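Local coordinates for chromosome-partitioning protein ParB (Caulobacter vibrioides NA1000, PDB 6S6H), which binds the centromeric parS site near the replication origin and takes part in chromosome partition, the chain here being its DNA-binding domain, at residues 93-97 with 98-102; 59-62 with 63-67; 34-38 with 39-43. All blocks are in the same frame, centred on the assembly; numbering follows the deposited sequence.

Interaction 1: residues 93-97 with 98-102; sequences KQIIE and GGLSV. With nucleotides of chain C.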
ATOM      1  N   LYS B  93     -13.886  10.043  13.044  1.00 51.35           N
ATOM      2  CA  LYS B  93     -15.184   9.428  13.445  1.00 53.00           C
ATOM      3  C   LYS B  93     -16.098   9.307  12.218  1.00 53.97           C
ATOM      4  O   LYS B  93     -16.736   8.246  12.065  1.00 54.95           O
ATOM      5  CB  LYS B  93     -15.862  10.231  14.560  1.00 53.94           C
ATOM      6  CG  LYS B  93     -15.255  10.051  15.946  1.00 53.63           C
ATOM      7  CD  LYS B  93     -15.678  11.110  16.939  1.00 54.34           C
ATOM      8  N   GLN B  94     -16.152  10.349  11.382  1.00 54.08           N
ATOM      9  CA  GLN B  94     -16.980  10.395  10.145  1.00 54.96           C
ATOM     10  C   GLN B  94     -16.501   9.323   9.158  1.00 53.95           C
ATOM     11  O   GLN B  94     -17.362   8.681   8.533  1.00 55.18           O
ATOM     12  CB  GLN B  94     -16.925  11.785   9.506  1.00 55.45           C
ATOM     13  CG  GLN B  94     -17.850  12.796  10.166  1.00 57.04           C
ATOM     14  CD  GLN B  94     -17.578  14.204   9.694  1.00 57.35           C
ATOM     15  OE1 GLN B  94     -18.376  14.804   8.980  1.00 58.88           O
ATOM     16  NE2 GLN B  94     -16.435  14.744  10.086  1.00 56.71           N
ATOM     17  N   ILE B  95     -15.183   9.154   9.018  1.00 52.41           N
ATOM     18  CA  ILE B  95     -14.543   8.168   8.093  1.00 52.01           C
ATOM     19  C   ILE B  95     -14.962   6.749   8.501  1.00 52.38           C
ATOM     20  O   ILE B  95     -15.323   5.957   7.608  1.00 52.48           O
ATOM     21  CB  ILE B  95     -13.009   8.335   8.083  1.00 50.45           C
ATOM     22  CG1 ILE B  95     -12.594   9.643   7.405  1.00 50.22           C
ATOM     23  CG2 ILE B  95     -12.325   7.134   7.440  1.00 49.66           C
ATOM     24  CD1 ILE B  95     -11.229  10.135   7.820  1.00 49.42           C
ATOM     25  N   ILE B  96     -14.918   6.448   9.800  1.00 52.54           N
ATOM     26  CA  ILE B  96     -15.216   5.097  10.364  1.00 53.26           C
ATOM     27  C   ILE B  96     -16.729   4.849  10.303  1.00 54.43           C
ATOM     28  O   ILE B  96     -17.116   3.731   9.929  1.00 54.66           O
ATOM     29  CB  ILE B  96     -14.659   4.963  11.796  1.00 53.13           C
ATOM     30  CG1 ILE B  96     -13.135   5.114  11.824  1.00 52.15           C
ATOM     31  CG2 ILE B  96     -15.101   3.649  12.425  1.00 53.79           C
ATOM     32  CD1 ILE B  96     -12.580   5.486  13.178  1.00 52.18           C
ATOM     33  N   GLU B  97     -17.539   5.849  10.663  1.00 55.58           N
ATOM     34  CA  GLU B  97     -19.030   5.789  10.622  1.00 57.33           C
ATOM     35  C   GLU B  97     -19.506   5.536   9.186  1.00 56.72           C
ATOM     36  O   GLU B  97     -20.366   4.654   8.999  1.00 57.34           O
ATOM     37  CB  GLU B  97     -19.652   7.081  11.163  1.00 59.15           C
ATOM     38  CG  GLU B  97     -20.208   6.955  12.573  1.00 60.82           C
ATOM     39  CD  GLU B  97     -21.612   6.370  12.669  1.00 63.29           C
ATOM     40  OE1 GLU B  97     -22.002   5.956  13.782  1.00 64.49           O
ATOM     41  OE2 GLU B  97     -22.319   6.333  11.637  1.00 64.68           O
ATOM     42  N   GLY B  98     -18.971   6.286   8.216  1.00 55.05           N
ATOM     43  CA  GLY B  98     -19.422   6.276   6.809  1.00 55.10           C
ATOM     44  C   GLY B  98     -18.766   5.186   5.973  1.00 53.59           C
ATOM     45  O   GLY B  98     -19.274   4.911   4.866  1.00 54.12           O
ATOM     46  N   GLY B  99     -17.679   4.585   6.466  1.00 51.35           N
ATOM     47  CA  GLY B  99     -16.852   3.627   5.704  1.00 49.77           C
ATOM     48  C   GLY B  99     -16.246   4.277   4.470  1.00 48.53           C
ATOM     49  O   GLY B  99     -16.201   3.615   3.421  1.00 48.36           O
ATOM     50  N   LEU B 100     -15.782   5.524   4.600  1.00 47.39           N
ATOM     51  CA  LEU B 100     -15.255   6.356   3.484  1.00 46.77           C
ATOM     52  C   LEU B 100     -13.937   5.766   2.974  1.00 45.30           C
ATOM     53  O   LEU B 100     -13.084   5.407   3.807  1.00 44.36           O
ATOM     54  CB  LEU B 100     -15.032   7.794   3.964  1.00 46.50           C
ATOM     55  CG  LEU B 100     -16.259   8.531   4.504  1.00 47.66           C
ATOM     56  CD1 LEU B 100     -15.896   9.958   4.891  1.00 47.38           C
ATOM     57  CD2 LEU B 100     -17.399   8.527   3.496  1.00 48.95           C
ATOM     58  N   SER B 101     -13.785   5.689   1.651  1.00 45.34           N
ATOM     59  CA  SER B 101     -12.497   5.444   0.951  1.00 44.47           C
ATOM     60  C   SER B 101     -11.542   6.602   1.250  1.00 43.65           C
ATOM     61  O   SER B 101     -12.017   7.649   1.743  1.00 43.82           O
ATOM     62  CB  SER B 101     -12.711   5.292  -0.533  1.00 45.03           C
ATOM     63  OG  SER B 101     -13.135   6.518  -1.110  1.00 45.30           O
ATOM     64  N   VAL B 102     -10.253   6.429   0.944  1.00 42.84           N
ATOM     65  CA  VAL B 102      -9.219   7.494   1.095  1.00 42.35           C
ATOM     66  C   VAL B 102      -9.535   8.626   0.106  1.00 42.51           C
ATOM     67  O   VAL B 102      -9.337   9.797   0.468  1.00 42.37           O
ATOM     68  CB  VAL B 102      -7.793   6.939   0.902  1.00 41.82           C
ATOM     69  CG1 VAL B 102      -6.756   8.052   0.904  1.00 41.48           C
ATOM     70  CG2 VAL B 102      -7.454   5.894   1.954  1.00 41.31           C
TER
ATOM     71  P    DG C  11      -9.387   2.673   0.742  1.00 39.41           P
ATOM     72  OP1  DG C  11     -10.097   2.612   2.047  1.00 40.19           O
ATOM     73  OP2  DG C  11      -9.504   3.901  -0.089  1.00 40.00           O
ATOM     74  O5'  DG C  11      -7.828   2.385   0.914  1.00 37.34           O
ATOM     75  C5'  DG C  11      -7.359   1.217   1.601  1.00 36.21           C
ATOM     76  C4'  DG C  11      -5.872   1.058   1.391  1.00 35.40           C
ATOM     77  O4'  DG C  11      -5.562   1.137  -0.021  1.00 34.59           O
ATOM     78  C3'  DG C  11      -4.997   2.115   2.069  1.00 35.54           C
ATOM     79  O3'  DG C  11      -3.815   1.467   2.561  1.00 34.53           O
ATOM     80  C2'  DG C  11      -4.760   3.126   0.960  1.00 35.52           C
ATOM     81  C1'  DG C  11      -4.734   2.260  -0.290  1.00 35.04           C
ATOM     82  N9   DG C  11      -5.247   2.911  -1.490  1.00 35.66           N
ATOM     83  C8   DG C  11      -6.372   3.693  -1.595  1.00 36.67           C
ATOM     84  N7   DG C  11      -6.589   4.118  -2.810  1.00 37.01           N
ATOM     85  C5   DG C  11      -5.542   3.586  -3.551  1.00 36.41           C
ATOM     86  C6   DG C  11      -5.232   3.718  -4.929  1.00 36.90           C
ATOM     87  O6   DG C  11      -5.846   4.342  -5.801  1.00 38.27           O
ATOM     88  N1   DG C  11      -4.078   3.017  -5.263  1.00 36.71           N
ATOM     89  C2   DG C  11      -3.315   2.288  -4.385  1.00 36.15           C
ATOM     90  N2   DG C  11      -2.237   1.681  -4.900  1.00 36.40           N
ATOM     91  N3   DG C  11      -3.589   2.163  -3.096  1.00 35.57           N
ATOM     92  C4   DG C  11      -4.709   2.834  -2.750  1.00 35.72           C
TER

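Interaction 2: residues 59-62 with 63-67; sequences LALP and DEVQS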
ATOM      1  N   LEU B  59       3.013  11.260  13.209  1.00 41.10           N
ATOM      2  CA  LEU B  59       3.331  11.324  14.662  1.00 42.12           C
ATOM      3  C   LEU B  59       2.691  12.568  15.295  1.00 42.96           C
ATOM      4  O   LEU B  59       2.470  12.541  16.516  1.00 43.49           O
ATOM      5  CB  LEU B  59       4.849  11.332  14.856  1.00 42.23           C
ATOM      6  CG  LEU B  59       5.578  10.059  14.429  1.00 42.17           C
ATOM      7  CD1 LEU B  59       7.082  10.287  14.417  1.00 42.53           C
ATOM      8  CD2 LEU B  59       5.218   8.889  15.336  1.00 42.10           C
ATOM      9  N   ALA B  60       2.403  13.606  14.500  1.00 43.64           N
ATOM     10  CA  ALA B  60       1.781  14.877  14.945  1.00 44.43           C
ATOM     11  C   ALA B  60       0.270  14.708  15.162  1.00 45.22           C
ATOM     12  O   ALA B  60      -0.332  15.600  15.777  1.00 45.90           O
ATOM     13  CB  ALA B  60       2.066  15.967  13.939  1.00 44.13           C
ATOM     14  N   LEU B  61      -0.336  13.623  14.670  1.00 45.96           N
ATOM     15  CA  LEU B  61      -1.798  13.366  14.807  1.00 47.04           C
ATOM     16  C   LEU B  61      -2.161  13.224  16.282  1.00 47.96           C
ATOM     17  O   LEU B  61      -1.371  12.702  17.064  1.00 48.22           O
ATOM     18  CB  LEU B  61      -2.172  12.090  14.046  1.00 46.97           C
ATOM     19  CG  LEU B  61      -2.178  12.203  12.524  1.00 46.37           C
ATOM     20  CD1 LEU B  61      -2.210  10.827  11.881  1.00 46.30           C
ATOM     21  CD2 LEU B  61      -3.352  13.039  12.049  1.00 46.86           C
ATOM     22  N   PRO B  62      -3.373  13.659  16.702  1.00 49.02           N
ATOM     23  CA  PRO B  62      -3.863  13.394  18.056  1.00 49.68           C
ATOM     24  C   PRO B  62      -3.830  11.895  18.393  1.00 50.09           C
ATOM     25  O   PRO B  62      -3.972  11.100  17.492  1.00 50.27           O
ATOM     26  CB  PRO B  62      -5.313  13.902  18.031  1.00 50.43           C
ATOM     27  CG  PRO B  62      -5.334  14.936  16.920  1.00 50.26           C
ATOM     28  CD  PRO B  62      -4.335  14.432  15.898  1.00 49.41           C
ATOM     29  N   ASP B  63      -3.670  11.561  19.675  1.00 50.78           N
ATOM     30  CA  ASP B  63      -3.516  10.169  20.182  1.00 51.24           C
ATOM     31  C   ASP B  63      -4.724   9.321  19.756  1.00 51.49           C
ATOM     32  O   ASP B  63      -4.519   8.134  19.417  1.00 51.01           O
ATOM     33  CB  ASP B  63      -3.328  10.144  21.706  1.00 52.21           C
ATOM     34  CG  ASP B  63      -2.031  10.760  22.207  1.00 52.20           C
ATOM     35  OD1 ASP B  63      -1.251  11.269  21.375  1.00 51.70           O
ATOM     36  OD2 ASP B  63      -1.811  10.729  23.433  1.00 52.94           O
ATOM     37  N   GLU B  64      -5.933   9.896  19.766  1.00 52.30           N
ATOM     38  CA  GLU B  64      -7.188   9.194  19.370  1.00 53.24           C
ATOM     39  C   GLU B  64      -7.035   8.643  17.948  1.00 51.54           C
ATOM     40  O   GLU B  64      -7.394   7.472  17.734  1.00 51.39           O
ATOM     41  CB  GLU B  64      -8.414  10.111  19.423  1.00 55.17           C
ATOM     42  CG  GLU B  64      -8.836  10.521  20.825  1.00 57.12           C
ATOM     43  CD  GLU B  64      -8.435  11.937  21.216  1.00 58.71           C
ATOM     44  OE1 GLU B  64      -7.272  12.329  20.939  1.00 58.27           O
ATOM     45  OE2 GLU B  64      -9.291  12.655  21.782  1.00 60.43           O
ATOM     46  N   VAL B  65      -6.522   9.458  17.022  1.00 50.25           N
ATOM     47  CA  VAL B  65      -6.337   9.088  15.585  1.00 49.55           C
ATOM     48  C   VAL B  65      -5.237   8.025  15.488  1.00 48.52           C
ATOM     49  O   VAL B  65      -5.441   7.034  14.760  1.00 48.10           O
ATOM     50  CB  VAL B  65      -6.025  10.313  14.705  1.00 49.31           C
ATOM     51  CG1 VAL B  65      -5.673   9.912  13.278  1.00 48.84           C
ATOM     52  CG2 VAL B  65      -7.177  11.305  14.708  1.00 50.12           C
ATOM     53  N   GLN B  66      -4.122   8.229  16.193  1.00 47.97           N
ATOM     54  CA  GLN B  66      -2.983   7.275  16.238  1.00 47.65           C
ATOM     55  C   GLN B  66      -3.499   5.907  16.702  1.00 47.79           C
ATOM     56  O   GLN B  66      -3.101   4.895  16.093  1.00 47.30           O
ATOM     57  CB  GLN B  66      -1.862   7.810  17.133  1.00 47.80           C
ATOM     58  CG  GLN B  66      -1.138   9.017  16.542  1.00 47.59           C
ATOM     59  CD  GLN B  66       0.130   9.367  17.284  1.00 47.31           C
ATOM     60  OE1 GLN B  66       0.706   8.544  17.990  1.00 47.84           O
ATOM     61  NE2 GLN B  66       0.586  10.598  17.122  1.00 46.89           N
ATOM     62  N   SER B  67      -4.376   5.883  17.711  1.00 48.36           N
ATOM     63  CA  SER B  67      -5.040   4.657  18.233  1.00 49.03           C
ATOM     64  C   SER B  67      -5.799   3.945  17.104  1.00 48.97           C
ATOM     65  O   SER B  67      -5.683   2.709  17.012  1.00 49.62           O
ATOM     66  CB  SER B  67      -5.952   4.967  19.391  1.00 49.98           C
ATOM     67  OG  SER B  67      -5.256   5.676  20.407  1.00 50.95           O
TER

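Interaction 3: residues 34-38 with 39-43; sequences FERTQ and ENIAQ. With nucleotides of chain D.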
ATOM      1  N   PHE B  34      21.811  10.404  13.763  1.00 51.21           N
ATOM      2  CA  PHE B  34      22.818  10.225  12.681  1.00 51.99           C
ATOM      3  C   PHE B  34      22.895  11.486  11.815  1.00 52.04           C
ATOM      4  O   PHE B  34      23.714  11.505  10.871  1.00 52.27           O
ATOM      5  CB  PHE B  34      22.509   8.992  11.829  1.00 51.50           C
ATOM      6  CG  PHE B  34      22.451   7.689  12.584  1.00 51.66           C
ATOM      7  CD1 PHE B  34      23.189   7.492  13.742  1.00 52.51           C
ATOM      8  CD2 PHE B  34      21.676   6.640  12.115  1.00 51.28           C
ATOM      9  CE1 PHE B  34      23.132   6.286  14.422  1.00 52.74           C
ATOM     10  CE2 PHE B  34      21.625   5.433  12.796  1.00 51.33           C
ATOM     11  CZ  PHE B  34      22.351   5.259  13.949  1.00 51.96           C
ATOM     12  N   GLU B  35      22.072  12.494  12.126  1.00 51.85           N
ATOM     13  CA  GLU B  35      22.098  13.836  11.485  1.00 52.32           C
ATOM     14  C   GLU B  35      21.955  13.661   9.970  1.00 51.69           C
ATOM     15  O   GLU B  35      22.833  14.142   9.230  1.00 52.67           O
ATOM     16  CB  GLU B  35      23.385  14.569  11.865  1.00 54.05           C
ATOM     17  CG  GLU B  35      23.613  14.649  13.361  1.00 55.03           C
ATOM     18  CD  GLU B  35      24.935  15.288  13.736  1.00 57.14           C
ATOM     19  OE1 GLU B  35      25.813  14.562  14.245  1.00 58.90           O
ATOM     20  OE2 GLU B  35      25.085  16.506  13.509  1.00 57.72           O
ATOM     21  N   ARG B  36      20.893  12.976   9.542  1.00 50.37           N
ATOM     22  CA  ARG B  36      20.613  12.658   8.117  1.00 50.14           C
ATOM     23  C   ARG B  36      19.304  13.340   7.714  1.00 48.66           C
ATOM     24  O   ARG B  36      18.411  13.456   8.577  1.00 48.26           O
ATOM     25  CB  ARG B  36      20.567  11.140   7.914  1.00 50.49           C
ATOM     26  CG  ARG B  36      21.818  10.414   8.394  1.00 51.75           C
ATOM     27  CD  ARG B  36      21.709   8.901   8.332  1.00 51.84           C
ATOM     28  NE  ARG B  36      22.126   8.380   7.035  1.00 52.20           N
ATOM     29  CZ  ARG B  36      23.240   7.695   6.788  1.00 52.92           C
ATOM     30  NH1 ARG B  36      24.091   7.399   7.756  1.00 53.61           N
ATOM     31  NH2 ARG B  36      23.492   7.293   5.555  1.00 53.49           N
ATOM     32  N   THR B  37      19.211  13.794   6.462  1.00 48.09           N
ATOM     33  CA  THR B  37      18.027  14.505   5.906  1.00 47.01           C
ATOM     34  C   THR B  37      16.936  13.491   5.546  1.00 45.60           C
ATOM     35  O   THR B  37      17.236  12.287   5.484  1.00 45.52           O
ATOM     36  CB  THR B  37      18.399  15.342   4.673  1.00 47.59           C
ATOM     37  OG1 THR B  37      18.875  14.466   3.650  1.00 48.04           O
ATOM     38  CG2 THR B  37      19.435  16.403   4.973  1.00 48.26           C
ATOM     39  N   GLN B  38      15.717  13.976   5.306  1.00 44.92           N
ATOM     40  CA  GLN B  38      14.601  13.189   4.714  1.00 44.08           C
ATOM     41  C   GLN B  38      15.072  12.587   3.381  1.00 44.76           C
ATOM     42  O   GLN B  38      14.787  11.395   3.130  1.00 44.08           O
ATOM     43  CB  GLN B  38      13.369  14.072   4.506  1.00 42.97           C
ATOM     44  CG  GLN B  38      12.716  14.548   5.800  1.00 42.33           C
ATOM     45  CD  GLN B  38      11.401  15.250   5.554  1.00 41.49           C
ATOM     46  OE1 GLN B  38      11.058  15.581   4.419  1.00 40.67           O
ATOM     47  NE2 GLN B  38      10.647  15.476   6.619  1.00 40.69           N
ATOM     48  N   GLU B  39      15.776  13.389   2.573  1.00 45.63           N
ATOM     49  CA  GLU B  39      16.323  13.001   1.243  1.00 46.56           C
ATOM     50  C   GLU B  39      17.297  11.827   1.398  1.00 46.75           C
ATOM     51  O   GLU B  39      17.216  10.902   0.574  1.00 46.76           O
ATOM     52  CB  GLU B  39      17.022  14.196   0.587  1.00 47.62           C
ATOM     53  CG  GLU B  39      17.664  13.876  -0.752  1.00 48.56           C
ATOM     54  CD  GLU B  39      16.701  13.411  -1.829  1.00 48.96           C
ATOM     55  OE1 GLU B  39      17.141  12.670  -2.732  1.00 50.20           O
ATOM     56  OE2 GLU B  39      15.515  13.798  -1.772  1.00 48.76           O
ATOM     57  N   ASN B  40      18.185  11.877   2.397  1.00 47.24           N
ATOM     58  CA  ASN B  40      19.224  10.839   2.649  1.00 48.06           C
ATOM     59  C   ASN B  40      18.542   9.519   3.030  1.00 47.54           C
ATOM     60  O   ASN B  40      18.902   8.484   2.442  1.00 47.60           O
ATOM     61  CB  ASN B  40      20.232  11.281   3.713  1.00 49.10           C
ATOM     62  CG  ASN B  40      21.170  10.173   4.143  1.00 50.07           C
ATOM     63  OD1 ASN B  40      20.807   9.324   4.956  1.00 50.30           O
ATOM     64  ND2 ASN B  40      22.380  10.174   3.608  1.00 51.04           N
ATOM     65  N   ILE B  41      17.595   9.562   3.974  1.00 46.86           N
ATOM     66  CA  ILE B  41      16.803   8.377   4.422  1.00 46.09           C
ATOM     67  C   ILE B  41      16.126   7.759   3.196  1.00 45.70           C
ATOM     68  O   ILE B  41      16.283   6.545   2.990  1.00 46.05           O
ATOM     69  CB  ILE B  41      15.771   8.754   5.508  1.00 45.37           C
ATOM     70  CG1 ILE B  41      16.440   9.279   6.783  1.00 45.50           C
ATOM     71  CG2 ILE B  41      14.847   7.579   5.804  1.00 45.09           C
ATOM     72  CD1 ILE B  41      17.404   8.309   7.430  1.00 45.99           C
ATOM     73  N   ALA B  42      15.412   8.579   2.421  1.00 45.30           N
ATOM     74  CA  ALA B  42      14.674   8.182   1.200  1.00 45.06           C
ATOM     75  C   ALA B  42      15.596   7.389   0.267  1.00 45.73           C
ATOM     76  O   ALA B  42      15.214   6.270  -0.122  1.00 45.89           O
ATOM     77  CB  ALA B  42      14.111   9.404   0.518  1.00 45.02           C
ATOM     78  N   GLN B  43      16.771   7.937  -0.059  1.00 46.58           N
ATOM     79  CA  GLN B  43      17.762   7.295  -0.966  1.00 48.00           C
ATOM     80  C   GLN B  43      18.263   5.981  -0.345  1.00 47.95           C
ATOM     81  O   GLN B  43      18.487   5.030  -1.107  1.00 48.36           O
ATOM     82  CB  GLN B  43      18.922   8.246  -1.272  1.00 49.41           C
ATOM     83  CG  GLN B  43      18.558   9.347  -2.256  1.00 50.16           C
ATOM     84  CD  GLN B  43      19.748  10.162  -2.707  1.00 52.06           C
ATOM     85  OE1 GLN B  43      20.900   9.841  -2.420  1.00 53.57           O
ATOM     86  NE2 GLN B  43      19.475  11.246  -3.419  1.00 52.34           N
TER
ATOM     87  P    DT D   3      15.215  17.920   6.325  1.00 49.46           P
ATOM     88  OP1  DT D   3      15.556  17.608   7.736  1.00 50.30           O
ATOM     89  OP2  DT D   3      15.421  16.898   5.269  1.00 48.24           O
ATOM     90  O5'  DT D   3      13.694  18.393   6.293  1.00 48.28           O
ATOM     91  C5'  DT D   3      13.269  19.578   7.001  1.00 48.38           C
ATOM     92  C4'  DT D   3      11.895  20.012   6.547  1.00 47.34           C
ATOM     93  O4'  DT D   3      11.929  20.435   5.163  1.00 46.77           O
ATOM     94  C3'  DT D   3      10.798  18.939   6.636  1.00 46.36           C
ATOM     95  O3'  DT D   3       9.765  19.372   7.534  1.00 47.24           O
ATOM     96  C2'  DT D   3      10.299  18.802   5.206  1.00 44.98           C
ATOM     97  C1'  DT D   3      10.659  20.143   4.617  1.00 45.43           C
ATOM     98  N1   DT D   3      10.760  20.192   3.144  1.00 44.96           N
ATOM     99  C2   DT D   3       9.881  21.009   2.468  1.00 44.53           C
ATOM    100  O2   DT D   3       9.032  21.684   3.029  1.00 44.76           O
ATOM    101  N3   DT D   3      10.032  21.008   1.104  1.00 44.15           N
ATOM    102  C4   DT D   3      10.948  20.285   0.365  1.00 44.12           C
ATOM    103  O4   DT D   3      10.961  20.385  -0.860  1.00 44.00           O
ATOM    104  C5   DT D   3      11.837  19.445   1.137  1.00 44.13           C
ATOM    105  C7   DT D   3      12.865  18.626   0.421  1.00 44.12           C
ATOM    106  C6   DT D   3      11.698  19.438   2.470  1.00 44.70           C
ATOM    107  P    DG D   4       8.423  18.503   7.738  1.00 46.22           P
ATOM    108  OP1  DG D   4       8.067  18.540   9.179  1.00 47.22           O
ATOM    109  OP2  DG D   4       8.609  17.187   7.075  1.00 45.86           O
ATOM    110  O5'  DG D   4       7.339  19.359   6.944  1.00 45.15           O
ATOM    111  C5'  DG D   4       6.933  20.651   7.435  1.00 45.47           C
ATOM    112  C4'  DG D   4       5.651  21.094   6.770  1.00 45.07           C
ATOM    113  O4'  DG D   4       5.872  21.279   5.352  1.00 44.42           O
ATOM    114  C3'  DG D   4       4.490  20.109   6.884  1.00 44.41           C
ATOM    115  O3'  DG D   4       3.269  20.826   7.081  1.00 44.56           O
ATOM    116  C2'  DG D   4       4.527  19.369   5.560  1.00 43.26           C
ATOM    117  C1'  DG D   4       5.007  20.444   4.602  1.00 43.81           C
ATOM    118  N9   DG D   4       5.760  19.948   3.457  1.00 43.32           N
ATOM    119  C8   DG D   4       6.906  19.190   3.486  1.00 42.85           C
ATOM    120  N7   DG D   4       7.367  18.913   2.297  1.00 42.58           N
ATOM    121  C5   DG D   4       6.477  19.530   1.430  1.00 42.59           C
ATOM    122  C6   DG D   4       6.461  19.581   0.013  1.00 42.91           C
ATOM    123  O6   DG D   4       7.255  19.069  -0.785  1.00 42.62           O
ATOM    124  N1   DG D   4       5.383  20.321  -0.460  1.00 44.12           N
ATOM    125  C2   DG D   4       4.438  20.932   0.329  1.00 44.86           C
ATOM    126  N2   DG D   4       3.470  21.602  -0.316  1.00 46.31           N
ATOM    127  N3   DG D   4       4.442  20.891   1.651  1.00 44.33           N
ATOM    128  C4   DG D   4       5.483  20.179   2.131  1.00 43.38           C
TER

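Interaction 1: residues 93-97 with 98-102
L100 folds back over I95 in a local helix-ending turn, where helix 88-98 stops and a short link leads to helix 102-110 and the DNA. G98 N donates to Q94 O at 2.9 Å, a bond of the final helical turn. G99 then takes positive phi (61°), a backbone shape that by itself favours glycine, and L100 N returns to I95 O at 3.1 Å, lying in the plane of that carbonyl. The reversal points L100 at the helix it has just left: CD1 lies 3.9 Å from I95 CA and meets I95 CG1 at 4.2 Å, the two side chains crossing at about a right angle. T105 and L108 of helix 102-110 touch L100 as well, while H78 of helix 76-81 and the loop residues L74 and I82 pack on I95. Beyond the turn the chain is extended as far as S101, whose OG accepts from E104 N and caps helix 102-110. The first amide of that helix is given to the DNA: V102 N meets OP2 of DG11 of chain C at 2.8 Å in an almost straight bond (177°), with V102 CG2 3.5 Å from the same oxygen. An S101-capped helix N terminus thus holds a phosphate by its backbone N-H, a mode of backbone contact known from helix-turn-helix proteins, here in the HTH domain of ParB.

Interaction 2: residues 59-62 with 63-67
P62, Q66 and V65 carry this turn, in which the loop after helix 49-57 runs into helix 63-71, with L61 buried beside V65. P62 is the N-cap residue, and its carbonyl starts the helix: O accepts from Q66 N at 3.2 Å in a nearly straight bond (168°), and from V65 N in a weak, bent one. P62 CB lies 3.8 Å from E64 OE1. Q66 reaches back across the loop. Its CG stands anti to the carbonyl carbon (chi1 -70°) and the chain beyond is extended, which carries the amide past P62 to the preceding backbone. On the way Q66 CG passes 3.6 Å from P62 O and 4.1 Å from L61 CB. At the end of the chain NE2 makes a weak bond of 2.9 Å to L61 O, its N-H bent to 129°, and lies 2.8 Å from L59 O. The CG1 of V65 comes 3.8 Å from L61 CD1, the two side chains crossing at about a right angle, and its CG2 faces the P62 ring. Helix 88-98 covers P62, E64 and V65 through V89 and A92, whereas helix 20-34 meets Q66 through L21, and L59 through A24 and K28.

Interaction 3: residues 34-38 with 39-43
The backbone enters helix 38-45 after an extended passage through R36 and T37 that follows the exit from helix 20-34, and the first turn is closed by I41 N to T37 O at 3.1 Å and A42 N to Q38 O at 3.0 Å. T37 is the N-cap: OG1 accepts from N40 N at 3.0 Å. The hydroxyl can reach that amide because chi1 of 62° sets OG1 between the backbone N and the carbonyl carbon. R36 reaches N40 in the same first turn. Its NE donates to N40 OD1 at 2.6 Å; the oxygen lies at the edge of the guanidinium, in its plane, while the donor is tilted from the amide plane and the two planes stand 59° apart. NH1 of the same group forms a salt bridge with E6 of helix 4-11, so the arginine joins that helix to the start of helix 38-45. I41 CG1 lies 3.4 Å from T37 O, and its side chain packs on I10, Y27 and M31. Q38 faces the DNA with two donors: its backbone N meets OP2 of DT3 of chain D at 2.9 Å, and its extended side chain carries NE2 to OP2 of DG4 of chain D at 2.7 Å. A weak bond from R49 to OE1 gives the same amide a second hold. Helix 38-45 and helix 49-57 are consistent with the two helices of the helix-turn-helix, the N terminus of the first, capped by T37, being clamped on two successive phosphates through Q38.

How the interactions relate
From the N terminus, the three contacts follow one another in series, neither nested nor crossed, each a short turn within the ParB HTH domain. Interaction 3 joins helix 20-34 to helix 38-45; interaction 2 joins helix 49-57 to helix 63-71; interaction 1 joins helix 88-98 to helix 102-110. Interactions 1 and 3 lie on opposite sides of the chain's centre, about 34 Å between centres, and each sets a helix start against the backbone of a different DNA strand (chain C for interaction 1, D for interaction 3). Interaction 2, nearer the centre, leaves the DNA about 6 Å away at its nearest atom. Its partners in helices 20-34 and 88-98 link it to helices that the other turns end.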